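Local coordinates for putative uncharacterized protein (Bacteroides eggerthii DSM 20697, PDB 5BYP), which is of unknown function but belongs to a lipocalin-like family of the calycin clan, whose beta-barrels often bind small hydrophobic molecules, at residues A[39-53]-A[83-95]. Numbering follows the deposited sequence.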
ATOM      1  N   PHE A  39      -8.953   0.786   3.523  1.00 81.86           N
ATOM      2  CA  PHE A  39      -7.701   0.160   3.169  1.00 78.63           C
ATOM      3  C   PHE A  39      -7.014  -0.397   4.395  1.00 82.56           C
ATOM      4  O   PHE A  39      -7.047   0.212   5.461  1.00 82.60           O
ATOM      5  CB  PHE A  39      -6.803   1.168   2.462  1.00 78.12           C
ATOM      6  CG  PHE A  39      -5.426   0.662   2.151  1.00 77.98           C
ATOM      7  CD1 PHE A  39      -5.216  -0.237   1.100  1.00 81.19           C
ATOM      8  CD2 PHE A  39      -4.324   1.091   2.894  1.00 78.55           C
ATOM      9  CE1 PHE A  39      -3.937  -0.712   0.809  1.00 80.55           C
ATOM     10  CE2 PHE A  39      -3.035   0.623   2.587  1.00 79.91           C
ATOM     11  CZ  PHE A  39      -2.853  -0.268   1.542  1.00 78.20           C
ATOM     12  N   LEU A  40      -6.405  -1.574   4.238  1.00 79.41           N
ATOM     13  CA  LEU A  40      -5.629  -2.285   5.253  1.00 78.08           C
ATOM     14  C   LEU A  40      -4.329  -2.729   4.661  1.00 81.27           C
ATOM     15  O   LEU A  40      -4.290  -3.103   3.490  1.00 83.19           O
ATOM     16  CB  LEU A  40      -6.405  -3.518   5.770  1.00 80.16           C
ATOM     17  CG  LEU A  40      -7.779  -3.251   6.396  1.00 87.72           C
ATOM     18  CD1 LEU A  40      -8.611  -4.509   6.435  1.00 91.10           C
ATOM     19  CD2 LEU A  40      -7.657  -2.619   7.801  1.00 87.03           C
ATOM     20  N   ALA A  41      -3.267  -2.732   5.450  1.00 75.45           N
ATOM     21  CA  ALA A  41      -1.970  -3.223   5.005  1.00 75.50           C
ATOM     22  C   ALA A  41      -1.257  -3.901   6.181  1.00 85.45           C
ATOM     23  O   ALA A  41      -1.407  -3.440   7.325  1.00 85.02           O
ATOM     24  CB  ALA A  41      -1.141  -2.080   4.449  1.00 74.53           C
ATOM     25  N   TYR A  42      -0.563  -5.049   5.933  1.00 86.24           N
ATOM     26  CA  TYR A  42       0.133  -5.782   7.005  1.00 88.55           C
ATOM     27  C   TYR A  42       1.502  -6.320   6.565  1.00 89.62           C
ATOM     28  O   TYR A  42       1.668  -6.793   5.431  1.00 87.43           O
ATOM     29  CB  TYR A  42      -0.706  -6.952   7.573  1.00 94.71           C
ATOM     30  CG  TYR A  42      -2.137  -7.036   7.092  1.00102.40           C
ATOM     31  CD1 TYR A  42      -3.132  -6.241   7.656  1.00105.50           C
ATOM     32  CD2 TYR A  42      -2.527  -8.004   6.182  1.00106.71           C
ATOM     33  CE1 TYR A  42      -4.459  -6.326   7.234  1.00109.66           C
ATOM     34  CE2 TYR A  42      -3.854  -8.124   5.774  1.00109.94           C
ATOM     35  CZ  TYR A  42      -4.820  -7.282   6.307  1.00122.95           C
ATOM     36  OH  TYR A  42      -6.140  -7.394   5.921  1.00136.42           O
ATOM     37  N   CYS A  43       2.470  -6.263   7.507  1.00 86.24           N
ATOM     38  CA  CYS A  43       3.832  -6.773   7.366  1.00 86.26           C
ATOM     39  C   CYS A  43       3.999  -7.940   8.278  1.00 93.19           C
ATOM     40  O   CYS A  43       3.832  -7.804   9.483  1.00 91.74           O
ATOM     41  CB  CYS A  43       4.857  -5.692   7.666  1.00 84.58           C
ATOM     42  SG  CYS A  43       6.538  -6.146   7.220  1.00 88.70           S
HETATM   43  N   MSE A  44       4.307  -9.095   7.718  1.00 95.17           N
HETATM   44  CA  MSE A  44       4.390 -10.333   8.482  1.00 98.48           C
HETATM   45  C   MSE A  44       5.711 -10.510   9.184  1.00105.11           C
HETATM   46  O   MSE A  44       6.608  -9.664   9.111  1.00105.17           O
HETATM   47  CB  MSE A  44       4.118 -11.556   7.587  1.00102.19           C
HETATM   48  CG  MSE A  44       2.637 -11.697   7.204  1.00109.04           C
HETATM   49 SE   MSE A  44       1.415 -12.100   8.703  0.75118.31          SE
HETATM   50  CE  MSE A  44      -0.269 -11.283   7.941  1.00113.04           C
ATOM     51  N   ASN A  45       5.767 -11.581   9.957  1.00104.37           N
ATOM     52  CA  ASN A  45       6.898 -12.066  10.719  1.00106.76           C
ATOM     53  C   ASN A  45       6.610 -13.541  11.022  1.00114.50           C
ATOM     54  O   ASN A  45       5.571 -13.843  11.624  1.00116.15           O
ATOM     55  CB  ASN A  45       7.122 -11.218  11.985  1.00103.38           C
ATOM     56  N   LYS A  46       7.475 -14.470  10.512  1.00111.29           N
ATOM     57  CA  LYS A  46       7.347 -15.935  10.701  1.00113.77           C
ATOM     58  C   LYS A  46       7.228 -16.277  12.183  1.00117.18           C
ATOM     59  O   LYS A  46       6.931 -17.417  12.548  1.00119.81           O
ATOM     60  CB  LYS A  46       8.540 -16.680  10.075  1.00118.97           C
ATOM     61  N   SER A  47       7.484 -15.265  13.021  1.00110.60           N
ATOM     62  CA  SER A  47       7.335 -15.229  14.468  1.00110.61           C
ATOM     63  C   SER A  47       5.948 -15.726  14.884  1.00113.05           C
ATOM     64  O   SER A  47       5.856 -16.690  15.651  1.00118.30           O
ATOM     65  CB  SER A  47       7.533 -13.797  14.957  1.00107.86           C
ATOM     66  OG  SER A  47       6.722 -12.918  14.189  1.00 98.50           O
ATOM     67  N   GLY A  48       4.907 -15.114  14.294  1.00100.92           N
ATOM     68  CA  GLY A  48       3.494 -15.355  14.587  1.00 99.44           C
ATOM     69  C   GLY A  48       2.774 -14.055  14.902  1.00 98.27           C
ATOM     70  O   GLY A  48       1.677 -14.045  15.471  1.00 98.34           O
ATOM     71  N   SER A  49       3.394 -12.953  14.516  1.00 89.97           N
ATOM     72  CA  SER A  49       2.907 -11.607  14.746  1.00 85.70           C
ATOM     73  C   SER A  49       3.038 -10.811  13.475  1.00 83.40           C
ATOM     74  O   SER A  49       3.861 -11.148  12.631  1.00 83.57           O
ATOM     75  CB  SER A  49       3.711 -10.960  15.870  1.00 90.40           C
ATOM     76  OG  SER A  49       3.229  -9.669  16.195  1.00104.31           O
ATOM     77  N   TYR A  50       2.220  -9.788  13.309  1.00 77.45           N
ATOM     78  CA  TYR A  50       2.279  -8.892  12.145  1.00 75.68           C
ATOM     79  C   TYR A  50       1.960  -7.440  12.531  1.00 78.88           C
ATOM     80  O   TYR A  50       1.231  -7.175  13.485  1.00 78.75           O
ATOM     81  CB  TYR A  50       1.339  -9.350  10.992  1.00 77.93           C
ATOM     82  CG  TYR A  50      -0.131  -9.438  11.347  1.00 81.02           C
ATOM     83  CD1 TYR A  50      -0.675 -10.612  11.844  1.00 86.05           C
ATOM     84  CD2 TYR A  50      -0.992  -8.368  11.118  1.00 80.76           C
ATOM     85  CE1 TYR A  50      -2.022 -10.696  12.201  1.00 89.78           C
ATOM     86  CE2 TYR A  50      -2.342  -8.429  11.489  1.00 83.01           C
ATOM     87  CZ  TYR A  50      -2.856  -9.600  12.023  1.00 93.00           C
ATOM     88  OH  TYR A  50      -4.189  -9.689  12.378  1.00 89.49           O
ATOM     89  N   GLU A  51       2.513  -6.505  11.788  1.00 75.94           N
ATOM     90  CA  GLU A  51       2.231  -5.089  12.019  1.00 74.50           C
ATOM     91  C   GLU A  51       1.252  -4.612  10.952  1.00 75.76           C
ATOM     92  O   GLU A  51       1.370  -5.016   9.793  1.00 76.16           O
ATOM     93  CB  GLU A  51       3.532  -4.269  12.009  1.00 75.31           C
ATOM     94  CG  GLU A  51       3.390  -2.900  12.657  1.00 86.27           C
ATOM     95  CD  GLU A  51       4.164  -1.777  11.978  1.00115.68           C
ATOM     96  OE1 GLU A  51       4.951  -2.056  11.037  1.00107.35           O
ATOM     97  OE2 GLU A  51       3.980  -0.610  12.397  1.00108.80           O
ATOM     98  N   GLY A  52       0.282  -3.815  11.362  1.00 70.95           N
ATOM     99  CA  GLY A  52      -0.771  -3.325  10.485  1.00 71.26           C
ATOM    100  C   GLY A  52      -0.917  -1.816  10.336  1.00 74.78           C
ATOM    101  O   GLY A  52      -0.498  -1.038  11.203  1.00 71.58           O
ATOM    102  N   PHE A  53      -1.537  -1.409   9.210  1.00 71.92           N
ATOM    103  CA  PHE A  53      -1.810  -0.030   8.835  1.00 71.35           C
ATOM    104  C   PHE A  53      -3.178   0.069   8.244  1.00 77.93           C
ATOM    105  O   PHE A  53      -3.696  -0.923   7.756  1.00 78.99           O
ATOM    106  CB  PHE A  53      -0.774   0.475   7.841  1.00 71.91           C
ATOM    107  CG  PHE A  53       0.621   0.472   8.375  1.00 73.68           C
ATOM    108  CD1 PHE A  53       1.083   1.514   9.158  1.00 75.69           C
ATOM    109  CD2 PHE A  53       1.508  -0.546   8.037  1.00 76.92           C
ATOM    110  CE1 PHE A  53       2.399   1.519   9.628  1.00 76.78           C
ATOM    111  CE2 PHE A  53       2.813  -0.539   8.504  1.00 78.69           C
ATOM    112  CZ  PHE A  53       3.250   0.491   9.299  1.00 76.01           C
ATOM    113  N   LEU A  83       3.192   8.787  12.905  1.00 70.56           N
ATOM    114  CA  LEU A  83       3.094   7.647  11.988  1.00 68.85           C
ATOM    115  C   LEU A  83       4.088   7.756  10.848  1.00 73.70           C
ATOM    116  O   LEU A  83       4.845   6.822  10.620  1.00 73.09           O
ATOM    117  CB  LEU A  83       1.648   7.549  11.428  1.00 67.89           C
ATOM    118  CG  LEU A  83       1.429   6.690  10.180  1.00 71.82           C
ATOM    119  CD1 LEU A  83       1.593   5.237  10.494  1.00 72.59           C
ATOM    120  CD2 LEU A  83       0.057   6.953   9.557  1.00 70.20           C
ATOM    121  N   VAL A  84       4.048   8.878  10.094  1.00 72.90           N
ATOM    122  CA  VAL A  84       4.853   9.068   8.878  1.00 73.57           C
ATOM    123  C   VAL A  84       6.358   9.183   9.178  1.00 78.33           C
ATOM    124  O   VAL A  84       7.149   9.097   8.243  1.00 79.46           O
ATOM    125  CB  VAL A  84       4.374  10.248   7.981  1.00 77.18           C
ATOM    126  CG1 VAL A  84       3.040   9.932   7.349  1.00 76.04           C
ATOM    127  CG2 VAL A  84       4.307  11.562   8.746  1.00 77.85           C
ATOM    128  N   ASN A  85       6.754   9.336  10.459  1.00 76.14           N
ATOM    129  CA  ASN A  85       8.163   9.407  10.876  1.00 77.76           C
ATOM    130  C   ASN A  85       8.647   8.070  11.470  1.00 82.42           C
ATOM    131  O   ASN A  85       9.827   7.947  11.781  1.00 84.38           O
ATOM    132  CB  ASN A  85       8.391  10.542  11.904  1.00 78.94           C
ATOM    133  CG  ASN A  85       8.213  11.917  11.328  1.00 93.78           C
ATOM    134  OD1 ASN A  85       8.935  12.352  10.423  1.00 92.76           O
ATOM    135  ND2 ASN A  85       7.223  12.622  11.811  1.00 77.34           N
ATOM    136  N   SER A  86       7.750   7.087  11.652  1.00 76.90           N
ATOM    137  CA  SER A  86       8.112   5.774  12.190  1.00 76.37           C
ATOM    138  C   SER A  86       8.877   4.987  11.160  1.00 82.71           C
ATOM    139  O   SER A  86       8.519   5.029   9.976  1.00 83.32           O
ATOM    140  CB  SER A  86       6.863   5.004  12.622  1.00 76.56           C
ATOM    141  OG  SER A  86       6.090   4.553  11.513  1.00 76.03           O
ATOM    142  N   ALA A  87       9.896   4.228  11.593  1.00 80.61           N
ATOM    143  CA  ALA A  87      10.713   3.394  10.705  1.00 81.28           C
ATOM    144  C   ALA A  87       9.847   2.356   9.953  1.00 85.72           C
ATOM    145  O   ALA A  87      10.137   2.021   8.804  1.00 85.90           O
ATOM    146  CB  ALA A  87      11.798   2.693  11.506  1.00 84.40           C
ATOM    147  N   SER A  88       8.775   1.884  10.601  1.00 81.48           N
ATOM    148  CA  SER A  88       7.866   0.881  10.067  1.00 80.56           C
ATOM    149  C   SER A  88       7.196   1.381   8.793  1.00 82.40           C
ATOM    150  O   SER A  88       7.132   0.655   7.804  1.00 84.21           O
ATOM    151  CB  SER A  88       6.814   0.536  11.111  1.00 86.48           C
ATOM    152  OG  SER A  88       7.389   0.357  12.400  1.00107.96           O
ATOM    153  N   TYR A  89       6.751   2.643   8.806  1.00 74.10           N
ATOM    154  CA  TYR A  89       6.125   3.334   7.691  1.00 70.16           C
ATOM    155  C   TYR A  89       7.166   3.611   6.600  1.00 75.34           C
ATOM    156  O   TYR A  89       6.921   3.358   5.413  1.00 75.65           O
ATOM    157  CB  TYR A  89       5.472   4.639   8.194  1.00 68.73           C
ATOM    158  CG  TYR A  89       5.040   5.581   7.102  1.00 68.11           C
ATOM    159  CD1 TYR A  89       5.913   6.546   6.602  1.00 70.18           C
ATOM    160  CD2 TYR A  89       3.751   5.532   6.580  1.00 67.69           C
ATOM    161  CE1 TYR A  89       5.526   7.410   5.581  1.00 68.64           C
ATOM    162  CE2 TYR A  89       3.364   6.369   5.536  1.00 67.94           C
ATOM    163  CZ  TYR A  89       4.242   7.337   5.073  1.00 74.57           C
ATOM    164  OH  TYR A  89       3.875   8.172   4.059  1.00 76.89           O
ATOM    165  N   LYS A  90       8.326   4.101   6.992  1.00 73.99           N
ATOM    166  CA  LYS A  90       9.396   4.362   6.023  1.00 74.99           C
ATOM    167  C   LYS A  90       9.826   3.062   5.283  1.00 79.94           C
ATOM    168  O   LYS A  90      10.013   3.083   4.062  1.00 79.16           O
ATOM    169  CB  LYS A  90      10.593   5.025   6.704  1.00 75.65           C
ATOM    170  CG  LYS A  90      10.375   6.520   6.940  1.00 78.45           C
ATOM    171  CD  LYS A  90      11.255   7.045   8.070  1.00 87.65           C
ATOM    172  CE  LYS A  90      11.184   8.528   8.192  1.00 96.89           C
ATOM    173  NZ  LYS A  90      11.909   8.998   9.395  1.00118.18           N
ATOM    174  N   ASN A  91       9.898   1.933   6.002  1.00 76.30           N
ATOM    175  CA  ASN A  91      10.301   0.690   5.375  1.00 77.67           C
ATOM    176  C   ASN A  91       9.175   0.058   4.575  1.00 81.12           C
ATOM    177  O   ASN A  91       9.434  -0.599   3.566  1.00 83.28           O
ATOM    178  CB  ASN A  91      10.811  -0.312   6.417  1.00 85.79           C
ATOM    179  CG  ASN A  91      11.978   0.157   7.259  1.00109.24           C
ATOM    180  OD1 ASN A  91      12.570   1.232   7.038  1.00100.82           O
ATOM    181  ND2 ASN A  91      12.275  -0.605   8.308  1.00103.13           N
ATOM    182  N   PHE A  92       7.948   0.184   5.040  1.00 74.90           N
ATOM    183  CA  PHE A  92       6.845  -0.473   4.392  1.00 72.69           C
ATOM    184  C   PHE A  92       6.280   0.382   3.269  1.00 77.34           C
ATOM    185  O   PHE A  92       6.200  -0.076   2.140  1.00 78.42           O
ATOM    186  CB  PHE A  92       5.798  -0.785   5.426  1.00 73.68           C
ATOM    187  CG  PHE A  92       4.726  -1.725   4.979  1.00 75.24           C
ATOM    188  CD1 PHE A  92       3.561  -1.247   4.409  1.00 76.55           C
ATOM    189  CD2 PHE A  92       4.838  -3.090   5.211  1.00 78.33           C
ATOM    190  CE1 PHE A  92       2.542  -2.119   4.042  1.00 78.98           C
ATOM    191  CE2 PHE A  92       3.810  -3.959   4.855  1.00 81.15           C
ATOM    192  CZ  PHE A  92       2.674  -3.470   4.268  1.00 78.99           C
ATOM    193  N   PHE A  93       5.909   1.618   3.547  1.00 74.47           N
ATOM    194  CA  PHE A  93       5.346   2.416   2.482  1.00 74.57           C
ATOM    195  C   PHE A  93       6.390   3.269   1.797  1.00 81.46           C
ATOM    196  O   PHE A  93       6.594   3.107   0.595  1.00 84.22           O
ATOM    197  CB  PHE A  93       4.203   3.282   2.998  1.00 74.61           C
ATOM    198  CG  PHE A  93       3.052   2.473   3.521  1.00 73.55           C
ATOM    199  CD1 PHE A  93       2.208   1.791   2.649  1.00 74.96           C
ATOM    200  CD2 PHE A  93       2.844   2.336   4.888  1.00 73.42           C
ATOM    201  CE1 PHE A  93       1.117   1.061   3.132  1.00 74.93           C
ATOM    202  CE2 PHE A  93       1.764   1.598   5.370  1.00 75.83           C
ATOM    203  CZ  PHE A  93       0.884   0.992   4.486  1.00 73.23           C
ATOM    204  N   GLY A  94       7.009   4.187   2.546  1.00 77.29           N
ATOM    205  CA  GLY A  94       7.983   5.130   2.013  1.00 76.98           C
ATOM    206  C   GLY A  94       7.306   6.205   1.189  1.00 79.43           C
ATOM    207  O   GLY A  94       7.938   6.833   0.346  1.00 80.04           O
ATOM    208  N   TRP A  95       6.017   6.435   1.445  1.00 75.33           N
ATOM    209  CA  TRP A  95       5.184   7.390   0.706  1.00 76.35           C
ATOM    210  C   TRP A  95       5.433   8.851   1.105  1.00 82.01           C
ATOM    211  O   TRP A  95       4.748   9.751   0.588  1.00 84.58           O
ATOM    212  CB  TRP A  95       3.694   7.070   0.903  1.00 73.83           C
ATOM    213  CG  TRP A  95       3.272   5.718   0.413  1.00 74.98           C
ATOM    214  CD1 TRP A  95       4.003   4.844  -0.339  1.00 78.86           C
ATOM    215  CD2 TRP A  95       1.969   5.142   0.544  1.00 74.32           C
ATOM    216  NE1 TRP A  95       3.252   3.729  -0.632  1.00 78.37           N
ATOM    217  CE2 TRP A  95       2.003   3.881  -0.092  1.00 78.43           C
ATOM    218  CE3 TRP A  95       0.791   5.536   1.211  1.00 74.63           C
ATOM    219  CZ2 TRP A  95       0.913   3.019  -0.089  1.00 77.63           C
ATOM    220  CZ3 TRP A  95      -0.283   4.670   1.229  1.00 76.29           C
ATOM    221  CH2 TRP A  95      -0.223   3.433   0.576  1.00 77.56           C
TER
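The hairpin formed by strands 39-43 and 51-53 packs against helix 87-92, with Phe53 and Phe92 touching between them. The helix axis runs nearly at right angles to both strands and passes 10.6 Å and 10.5 Å from their axes. Backbone pairs Ala41–Phe53 and Cys43–Glu51 join the strands antiparallel, with Ala41, Cys43, Glu51 and Phe53 all directing their side chains at the helix. Ser86 is the N-cap, its OG accepting a weak bond from Tyr89 N, while Gly94, with positive phi, is the first residue to leave helical geometry.

The core is an aromatic cluster of Phe53, Phe92 and Phe93. Phe93 is edge-to-face on Phe53, its CE2 lying over one face of that ring with the planes at 74° and the centroids 5.0 Å apart. Phe53 and Phe92 form an oblique pair, inclined at 37°, with Phe53 CE2 over one face of Phe92. Phe92 swings its ring away from its own backbone N (chi1 -167°), which carries it to the first strand, where its CE2 comes 3.5 Å from Cys43 CB and its CE1 3.7 Å from Ala41 CB. Cys43 SG lies at the edge of the same ring, and Ala41 CB also meets the edge of Phe93. At the rim of Phe53, Leu83 CD1 approaches CE1 to 3.9 Å and Ser88 CB nears CZ. The carboxylate of Glu51 meets Ser88 through its CB, a contact without hydrogen bonding.

Helix 87-92 and the residues that follow it line one side of the curled antiparallel sheet expected of a lipocalin-like domain: Phe92 touches Ile30, Phe93 and Tyr89 both reach Leu68, and Trp95 packs on Tyr32 and Ile66. The contact thus seats the helix and the turn after it on the hairpin of 38-43 and 51-60, with strands 30-35 and 63-68 flanking it.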